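Local coordinates for VIN1 (Oscarella pearsei, PDB 6BFI), which probably binds actin filaments and may play a role in cell-cell adhesion, as a vinculin homolog of a sponge, at residues 651-657 / 700-704; 677-681 / 807-812; 726-730 / 770-774. All blocks are in the same frame, centred on the assembly; numbering follows the deposited sequence.

Contact 1. Residues 651-657 / 700-704; sequences MQEAEEM and RKMAM
The short helical segments 651-657 and 700-704 pass at nearly a right angle (86°), with axes 8.6 Å apart at their closest, and Ala-654 faces Arg-700 across the crossing. Alanine suits this point because its side chain is a single methyl: Ala-654 CB lies 3.4 Å from Arg-700 O, packed directly on the backbone of the other helix. Around it three methionines supply flexible, polarizable bulk. Met-704 acts as a knob in a hole formed by Met-651, Glu-653, Ala-654 and Met-657. Bends at chi2 and chi3 fold its chain back toward helix 649-659, and its SD comes to 3.6 Å from Ala-654 CB. The chain of Met-657 meets Met-704 about perpendicularly, its CE touching that sulfur and also lying 3.8 Å from Ala-703 CB. On the other flank Met-651 SD rests 3.8 Å from Lys-701 CG, against the aliphatic part of a lysine whose ammonium pairs with Glu-728 of helix 718-745.

One salt bridge borders this apolar patch. The Arg-700 chain runs extended from CG to NE and brings the edge of its guanidinium to Glu-655. Both NE (2.6 Å) and NH2 (2.8 Å) of Arg-700 donate to Glu-655 OE2, a side-on grip on a single oxygen. The NE bond uses the anti lone pair, whereas NH2 comes in from above the carboxylate plane, since the two flat groups are turned 45° apart. Glu-655 OE1 is engaged by Arg-659, and Arg-700 NH1 by Gln-697. With an arginine on each oxygen, Glu-655 is probably favoured in its ionised form, and the forked grip limits rotation of both groups where helix 649-659 lies across helix 690-710.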
loop_
_atom_site.group_PDB
_atom_site.type_symbol
_atom_site.label_atom_id
_atom_site.label_comp_id
_atom_site.label_asym_id
_atom_site.label_seq_id
_atom_site.Cartn_x
_atom_site.Cartn_y
_atom_site.Cartn_z
ATOM N N MET A 651 9.231 -25.558 -23.313
ATOM C CA MET A 651 8.138 -25.425 -22.358
ATOM C C MET A 651 7.658 -26.781 -21.856
ATOM O O MET A 651 7.104 -26.868 -20.755
ATOM C CB MET A 651 6.984 -24.650 -22.991
ATOM C CG MET A 651 7.378 -23.283 -23.532
ATOM S SD MET A 651 7.981 -22.154 -22.261
ATOM C CE MET A 651 9.755 -22.258 -22.486
ATOM N N GLN A 652 7.851 -27.841 -22.645
ATOM C CA GLN A 652 7.499 -29.181 -22.182
ATOM C C GLN A 652 8.445 -29.640 -21.080
ATOM O O GLN A 652 8.008 -30.164 -20.046
ATOM C CB GLN A 652 7.516 -30.163 -23.356
ATOM C CG GLN A 652 7.527 -31.630 -22.947
ATOM C CD GLN A 652 6.240 -32.073 -22.276
ATOM O OE1 GLN A 652 5.194 -31.439 -22.427
ATOM N NE2 GLN A 652 6.311 -33.170 -21.530
ATOM N N GLU A 653 9.752 -29.449 -21.285
ATOM C CA GLU A 653 10.713 -29.766 -20.234
ATOM C C GLU A 653 10.457 -28.923 -18.992
ATOM O O GLU A 653 10.585 -29.412 -17.863
ATOM C CB GLU A 653 12.138 -29.557 -20.739
ATOM C CG GLU A 653 13.206 -29.834 -19.693
ATOM C CD GLU A 653 14.596 -29.465 -20.166
ATOM O OE1 GLU A 653 14.764 -29.207 -21.377
ATOM O OE2 GLU A 653 15.520 -29.429 -19.326
ATOM N N ALA A 654 10.085 -27.652 -19.180
ATOM C CA ALA A 654 9.744 -26.819 -18.032
ATOM C C ALA A 654 8.485 -27.314 -17.330
ATOM O O ALA A 654 8.376 -27.197 -16.103
ATOM C CB ALA A 654 9.579 -25.365 -18.471
ATOM N N GLU A 655 7.526 -27.862 -18.082
ATOM C CA GLU A 655 6.349 -28.467 -17.465
ATOM C C GLU A 655 6.740 -29.664 -16.609
ATOM O O GLU A 655 6.289 -29.799 -15.463
ATOM C CB GLU A 655 5.348 -28.886 -18.543
ATOM C CG GLU A 655 4.425 -27.778 -19.015
ATOM C CD GLU A 655 3.190 -27.637 -18.146
ATOM O OE1 GLU A 655 2.666 -28.670 -17.679
ATOM O OE2 GLU A 655 2.745 -26.491 -17.927
ATOM N N GLU A 656 7.581 -30.548 -17.154
ATOM C CA GLU A 656 8.031 -31.699 -16.380
ATOM C C GLU A 656 8.803 -31.265 -15.140
ATOM O O GLU A 656 8.691 -31.894 -14.081
ATOM C CB GLU A 656 8.886 -32.622 -17.246
ATOM C CG GLU A 656 8.100 -33.378 -18.300
ATOM C CD GLU A 656 8.884 -34.534 -18.882
ATOM O OE1 GLU A 656 9.997 -34.803 -18.382
ATOM O OE2 GLU A 656 8.389 -35.174 -19.834
ATOM N N MET A 657 9.588 -30.191 -15.248
ATOM C CA MET A 657 10.314 -29.691 -14.085
ATOM C C MET A 657 9.357 -29.157 -13.027
ATOM O O MET A 657 9.500 -29.458 -11.836
ATOM C CB MET A 657 11.305 -28.603 -14.501
ATOM C CG MET A 657 12.518 -29.103 -15.263
ATOM S SD MET A 657 13.830 -27.866 -15.314
ATOM C CE MET A 657 12.926 -26.427 -15.874
ATOM N N ARG A 700 6.974 -21.385 -16.681
ATOM C CA ARG A 700 7.837 -22.324 -17.393
ATOM C C ARG A 700 9.138 -21.653 -17.820
ATOM O O ARG A 700 10.237 -22.164 -17.561
ATOM C CB ARG A 700 7.102 -22.889 -18.611
ATOM C CG ARG A 700 5.786 -23.588 -18.303
ATOM C CD ARG A 700 5.126 -24.090 -19.581
ATOM N NE ARG A 700 3.784 -24.617 -19.346
ATOM C CZ ARG A 700 2.663 -24.028 -19.748
ATOM N NH1 ARG A 700 2.711 -22.886 -20.419
ATOM N NH2 ARG A 700 1.489 -24.586 -19.486
ATOM N N LYS A 701 9.026 -20.489 -18.468
ATOM C CA LYS A 701 10.210 -19.765 -18.915
ATOM C C LYS A 701 11.128 -19.418 -17.748
ATOM O O LYS A 701 12.356 -19.520 -17.866
ATOM C CB LYS A 701 9.792 -18.501 -19.665
ATOM C CG LYS A 701 9.044 -18.770 -20.967
ATOM C CD LYS A 701 8.547 -17.474 -21.590
ATOM C CE LYS A 701 7.897 -17.716 -22.941
ATOM N NZ LYS A 701 8.855 -18.293 -23.921
ATOM N N MET A 702 10.555 -19.020 -16.610
ATOM C CA MET A 702 11.381 -18.652 -15.462
ATOM C C MET A 702 12.111 -19.864 -14.894
ATOM O O MET A 702 13.261 -19.751 -14.446
ATOM C CB MET A 702 10.523 -17.983 -14.389
ATOM C CG MET A 702 11.316 -17.441 -13.208
ATOM S SD MET A 702 12.349 -16.008 -13.609
ATOM C CE MET A 702 11.103 -14.747 -13.875
ATOM N N ALA A 703 11.460 -21.034 -14.905
ATOM C CA ALA A 703 12.143 -22.261 -14.507
ATOM C C ALA A 703 13.299 -22.575 -15.451
ATOM O O ALA A 703 14.385 -22.982 -15.009
ATOM C CB ALA A 703 11.154 -23.426 -14.464
ATOM N N MET A 704 13.086 -22.387 -16.758
ATOM C CA MET A 704 14.182 -22.563 -17.705
ATOM C C MET A 704 15.329 -21.608 -17.400
ATOM O O MET A 704 16.504 -21.992 -17.482
ATOM C CB MET A 704 13.686 -22.367 -19.137
ATOM C CG MET A 704 12.632 -23.371 -19.561
ATOM S SD MET A 704 13.114 -25.062 -19.167
ATOM C CE MET A 704 14.573 -25.262 -20.185
#

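Contact 2. Residues 677-681 / 807-812; sequences VFREA and VKDVIR
Glu-680 reaches from helix 669-682 to helix 786-817 within the helical-bundle architecture of the vinculin family; the local segments 677-681 and 807-812 run almost parallel, 11° apart. Its CB begins the crossing 4.1 Å from Ile-811 CD1. CG, anti to the backbone N, touches two aliphatic neighbours, lying 3.8 Å from Ile-811 CD1 and 3.9 Å from Lys-808 CG. A bend at chi2 then turns the carboxylate toward Arg-812, whose extended side chain crosses that of Glu-680 at about a right angle. Glutamate suits the place: its methylenes pack as a hydrocarbon while its tip takes up charge.

Deeper in the interface the contact is apolar. Val-677 CG1 approaches Val-807 CG1 at 4.2 Å, and the CD1 methyl of Ile-811 also reaches Ala-681 CB; Val-677 and Ile-811 both lean on Val-695 of helix 690-710, which packs against the two helices. Branched residues and alanine suit this apolar side, where methyls meet at ordinary van der Waals distance.

At the tip, each oxygen has its own donor. Arg-812 NE makes a weak bond to Glu-680 OE2, while Lys-808 NZ, near OE1 but not in contact with it, probably adds to the favourable field. Arg-812 NH2 donates to Glu-680 OE1 over 3.2 Å at 164°, the oxygen lying in the guanidinium plane but NH2 standing 47° out of the carboxylate plane.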
loop_
_atom_site.group_PDB
_atom_site.type_symbol
_atom_site.label_atom_id
_atom_site.label_comp_id
_atom_site.label_asym_id
_atom_site.label_seq_id
_atom_site.Cartn_x
_atom_site.Cartn_y
_atom_site.Cartn_z
ATOM N N VAL A 677 4.425 -19.504 -8.589
ATOM C CA VAL A 677 3.559 -18.876 -9.587
ATOM C C VAL A 677 2.789 -19.935 -10.369
ATOM O O VAL A 677 1.559 -19.858 -10.510
ATOM C CB VAL A 677 4.382 -17.972 -10.520
ATOM C CG1 VAL A 677 3.576 -17.611 -11.744
ATOM C CG2 VAL A 677 4.811 -16.724 -9.785
ATOM N N PHE A 678 3.504 -20.935 -10.894
ATOM C CA PHE A 678 2.860 -22.003 -11.652
ATOM C C PHE A 678 1.780 -22.690 -10.829
ATOM O O PHE A 678 0.723 -23.051 -11.355
ATOM C CB PHE A 678 3.906 -23.018 -12.118
ATOM C CG PHE A 678 3.336 -24.166 -12.901
ATOM C CD1 PHE A 678 3.152 -24.063 -14.269
ATOM C CD2 PHE A 678 2.988 -25.350 -12.271
ATOM C CE1 PHE A 678 2.625 -25.119 -14.993
ATOM C CE2 PHE A 678 2.463 -26.406 -12.989
ATOM C CZ PHE A 678 2.282 -26.289 -14.353
ATOM N N ARG A 679 2.027 -22.875 -9.532
ATOM C CA ARG A 679 1.036 -23.518 -8.681
ATOM C C ARG A 679 -0.140 -22.597 -8.397
ATOM O O ARG A 679 -1.274 -23.068 -8.266
ATOM C CB ARG A 679 1.689 -23.970 -7.377
ATOM C CG ARG A 679 0.909 -25.028 -6.632
ATOM C CD ARG A 679 1.815 -25.804 -5.694
ATOM N NE ARG A 679 2.919 -26.456 -6.400
ATOM C CZ ARG A 679 4.176 -26.018 -6.394
ATOM N NH1 ARG A 679 4.494 -24.925 -5.715
ATOM N NH2 ARG A 679 5.113 -26.674 -7.066
ATOM N N GLU A 680 0.105 -21.287 -8.300
ATOM C CA GLU A 680 -1.001 -20.350 -8.133
ATOM C C GLU A 680 -1.918 -20.363 -9.350
ATOM O O GLU A 680 -3.147 -20.366 -9.213
ATOM C CB GLU A 680 -0.467 -18.939 -7.879
ATOM C CG GLU A 680 -1.548 -17.881 -7.702
ATOM C CD GLU A 680 -2.339 -18.060 -6.421
ATOM O OE1 GLU A 680 -1.793 -18.640 -5.458
ATOM O OE2 GLU A 680 -3.509 -17.623 -6.377
ATOM N N ALA A 681 -1.340 -20.383 -10.550
ATOM C CA ALA A 681 -2.147 -20.379 -11.764
ATOM C C ALA A 681 -2.682 -21.757 -12.137
ATOM O O ALA A 681 -3.609 -21.841 -12.951
ATOM C CB ALA A 681 -1.335 -19.813 -12.931
ATOM N N VAL A 807 3.759 -11.174 -10.228
ATOM C CA VAL A 807 2.856 -11.855 -11.155
ATOM C C VAL A 807 1.780 -12.623 -10.395
ATOM O O VAL A 807 0.605 -12.622 -10.782
ATOM C CB VAL A 807 3.651 -12.778 -12.097
ATOM C CG1 VAL A 807 2.705 -13.635 -12.931
ATOM C CG2 VAL A 807 4.561 -11.959 -13.001
ATOM N N LYS A 808 2.162 -13.291 -9.306
ATOM C CA LYS A 808 1.191 -14.028 -8.500
ATOM C C LYS A 808 0.129 -13.092 -7.923
ATOM O O LYS A 808 -1.086 -13.326 -8.072
ATOM C CB LYS A 808 1.935 -14.780 -7.397
ATOM C CG LYS A 808 1.084 -15.328 -6.278
ATOM C CD LYS A 808 1.965 -16.082 -5.295
ATOM C CE LYS A 808 1.193 -16.523 -4.068
ATOM N NZ LYS A 808 2.047 -17.317 -3.142
ATOM N N ASP A 809 0.572 -12.009 -7.277
ATOM C CA ASP A 809 -0.380 -11.028 -6.768
ATOM C C ASP A 809 -1.220 -10.426 -7.888
ATOM O O ASP A 809 -2.349 -9.985 -7.646
ATOM C CB ASP A 809 0.355 -9.933 -5.995
ATOM C CG ASP A 809 0.956 -10.441 -4.698
ATOM O OD1 ASP A 809 0.323 -11.295 -4.043
ATOM O OD2 ASP A 809 2.063 -9.990 -4.335
ATOM N N VAL A 810 -0.698 -10.408 -9.117
ATOM C CA VAL A 810 -1.488 -9.942 -10.253
ATOM C C VAL A 810 -2.553 -10.968 -10.623
ATOM O O VAL A 810 -3.650 -10.600 -11.061
ATOM C CB VAL A 810 -0.568 -9.610 -11.444
ATOM C CG1 VAL A 810 -1.355 -9.546 -12.746
ATOM C CG2 VAL A 810 0.140 -8.287 -11.209
ATOM N N ILE A 811 -2.261 -12.262 -10.457
ATOM C CA ILE A 811 -3.298 -13.278 -10.634
ATOM C C ILE A 811 -4.449 -13.013 -9.677
ATOM O O ILE A 811 -5.608 -12.860 -10.086
ATOM C CB ILE A 811 -2.727 -14.691 -10.421
ATOM C CG1 ILE A 811 -1.552 -14.967 -11.351
ATOM C CG2 ILE A 811 -3.815 -15.738 -10.623
ATOM C CD1 ILE A 811 -0.876 -16.276 -11.035
ATOM N N ARG A 812 -4.139 -12.940 -8.377
ATOM C CA ARG A 812 -5.208 -12.766 -7.397
ATOM C C ARG A 812 -5.946 -11.444 -7.598
ATOM O O ARG A 812 -7.183 -11.399 -7.544
ATOM C CB ARG A 812 -4.644 -12.865 -5.981
ATOM C CG ARG A 812 -4.036 -14.222 -5.670
ATOM C CD ARG A 812 -3.540 -14.298 -4.238
ATOM N NE ARG A 812 -2.864 -15.563 -3.970
ATOM C CZ ARG A 812 -2.334 -15.893 -2.798
ATOM N NH1 ARG A 812 -2.401 -15.051 -1.776
ATOM N NH2 ARG A 812 -1.739 -17.068 -2.647
#

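Contact 3. Residues 726-730 / 770-774; sequences AKEIA and LKILA
Ala-726 and Ala-774 meet methyl to methyl, CB to CB at 3.5 Å, between segments 726-730 and 770-774. Small residues suit this spot, for their side chains bring the helices together with little bulk between them. The two segments run antiparallel (174°) with axes 9.2 Å apart.

One turn along, Lys-771 lays its hydrocarbon part over Ala-730, whose CB is 3.8 Å from Lys-771 CG and 3.7 Å from its CD. The same chain crosses Lys-727 at about a right angle, and Lys-771 CD lies 4.1 Å from Lys-727 CG. These are methylene contacts: a lysine can cover the border of an interface with its stem and still carry its ammonium beyond it. A bend at chi3 (-63°) turns the end of the Lys-771 chain after CD has met the alanine.

On the other flank Leu-770 and Ile-729 close the apolar side. With CG of Leu-770 anti to the backbone N (chi1 177°), the leucine branch reaches across, and its CD2 packs 3.7 Å from Ile-729 CG2. The two side chains cross at about a right angle, and one branch of each makes the contact.

Further out, neighbouring helices of the bundle hold this flank in place. Helix 786-817 touches both partners, with Leu-803 against Ile-729 and Leu-796 against Leu-770, while Met-702 and Met-705 of helix 690-710 also cover Ile-729. The Lys-727 side chain touches Gln-19 and Leu-26 of helix 8-32.

The join between these segments thus rests on van der Waals packing and burial of hydrocarbon. With no polar bonds between them to fix orientation, the fit depends on the shapes of alanine, leucine and isoleucine, with the lysine stems covering the partly exposed border.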
loop_
_atom_site.group_PDB
_atom_site.type_symbol
_atom_site.label_atom_id
_atom_site.label_comp_id
_atom_site.label_asym_id
_atom_site.label_seq_id
_atom_site.Cartn_x
_atom_site.Cartn_y
_atom_site.Cartn_z
ATOM N N ALA A 726 15.614 -14.499 -20.709
ATOM C CA ALA A 726 15.253 -13.256 -20.034
ATOM C C ALA A 726 14.433 -12.354 -20.943
ATOM O O ALA A 726 13.440 -11.759 -20.505
ATOM C CB ALA A 726 16.507 -12.530 -19.555
ATOM N N LYS A 727 14.830 -12.239 -22.212
ATOM C CA LYS A 727 14.070 -11.404 -23.137
ATOM C C LYS A 727 12.669 -11.966 -23.368
ATOM O O LYS A 727 11.693 -11.208 -23.455
ATOM C CB LYS A 727 14.828 -11.261 -24.458
ATOM C CG LYS A 727 16.170 -10.558 -24.315
ATOM C CD LYS A 727 16.648 -9.982 -25.640
ATOM C CE LYS A 727 17.874 -10.714 -26.163
ATOM N NZ LYS A 727 18.331 -10.150 -27.464
ATOM N N GLU A 728 12.549 -13.293 -23.453
ATOM C CA GLU A 728 11.232 -13.902 -23.621
ATOM C C GLU A 728 10.348 -13.654 -22.405
ATOM O O GLU A 728 9.150 -13.368 -22.546
ATOM C CB GLU A 728 11.379 -15.400 -23.894
ATOM C CG GLU A 728 11.589 -15.733 -25.365
ATOM C CD GLU A 728 12.149 -17.127 -25.586
ATOM O OE1 GLU A 728 12.978 -17.293 -26.506
ATOM O OE2 GLU A 728 11.765 -18.053 -24.842
ATOM N N ILE A 729 10.919 -13.748 -21.201
ATOM C CA ILE A 729 10.155 -13.443 -19.994
ATOM C C ILE A 729 9.735 -11.979 -19.986
ATOM O O ILE A 729 8.637 -11.634 -19.534
ATOM C CB ILE A 729 10.968 -13.807 -18.738
ATOM C CG1 ILE A 729 11.200 -15.314 -18.672
ATOM C CG2 ILE A 729 10.256 -13.336 -17.475
ATOM C CD1 ILE A 729 12.040 -15.746 -17.496
ATOM N N ALA A 730 10.599 -11.094 -20.491
ATOM C CA ALA A 730 10.254 -9.678 -20.546
ATOM C C ALA A 730 9.075 -9.435 -21.481
ATOM O O ALA A 730 8.143 -8.694 -21.145
ATOM C CB ALA A 730 11.469 -8.858 -20.983
ATOM N N LEU A 770 15.489 -7.103 -15.261
ATOM C CA LEU A 770 15.695 -8.533 -15.464
ATOM C C LEU A 770 16.602 -8.785 -16.658
ATOM O O LEU A 770 17.549 -9.575 -16.578
ATOM C CB LEU A 770 14.352 -9.243 -15.649
ATOM C CG LEU A 770 14.431 -10.744 -15.945
ATOM C CD1 LEU A 770 14.960 -11.512 -14.742
ATOM C CD2 LEU A 770 13.076 -11.283 -16.372
ATOM N N LYS A 771 16.327 -8.118 -17.783
ATOM C CA LYS A 771 17.167 -8.309 -18.961
ATOM C C LYS A 771 18.590 -7.832 -18.706
ATOM O O LYS A 771 19.557 -8.514 -19.073
ATOM C CB LYS A 771 16.560 -7.587 -20.164
ATOM C CG LYS A 771 15.241 -8.180 -20.628
ATOM C CD LYS A 771 14.763 -7.529 -21.912
ATOM C CE LYS A 771 14.488 -6.051 -21.714
ATOM N NZ LYS A 771 14.014 -5.417 -22.974
ATOM N N ILE A 772 18.743 -6.670 -18.064
ATOM C CA ILE A 772 20.085 -6.159 -17.787
ATOM C C ILE A 772 20.846 -7.119 -16.877
ATOM O O ILE A 772 21.997 -7.484 -17.149
ATOM C CB ILE A 772 20.007 -4.745 -17.183
ATOM C CG1 ILE A 772 19.407 -3.767 -18.195
ATOM C CG2 ILE A 772 21.385 -4.282 -16.736
ATOM C CD1 ILE A 772 19.234 -2.361 -17.662
ATOM N N LEU A 773 20.209 -7.552 -15.786
ATOM C CA LEU A 773 20.899 -8.375 -14.800
ATOM C C LEU A 773 21.200 -9.767 -15.334
ATOM O O LEU A 773 22.221 -10.362 -14.968
ATOM C CB LEU A 773 20.070 -8.459 -13.518
ATOM C CG LEU A 773 19.921 -7.144 -12.744
ATOM C CD1 LEU A 773 18.928 -7.291 -11.595
ATOM C CD2 LEU A 773 21.266 -6.656 -12.240
ATOM N N ALA A 774 20.327 -10.308 -16.188
ATOM C CA ALA A 774 20.624 -11.581 -16.833
ATOM C C ALA A 774 21.774 -11.440 -17.820
ATOM O O ALA A 774 22.607 -12.347 -17.943
ATOM C CB ALA A 774 19.380 -12.119 -17.534
#

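All three contacts are mainly buried, with partly exposed residues at their borders, and all tie together helices toward the C-terminal end of the chain. Contacts 1 and 3 meet directly along helices 690-710 and 718-745, through a salt bridge and apolar packing. Contacts 1 and 2 meet where Phe-678 abuts Glu-655. Contacts 2 and 3 do not touch, their nearest atoms about 7 Å apart, although helix 786-817 of contact 2 also covers contact 3. Glutamate-arginine pairs supplement the packing of the crossed and near-parallel segments in contacts 1 and 2, whereas the antiparallel segments of contact 3 are joined by van der Waals packing, chiefly of hydrocarbon, with no charged pair between them.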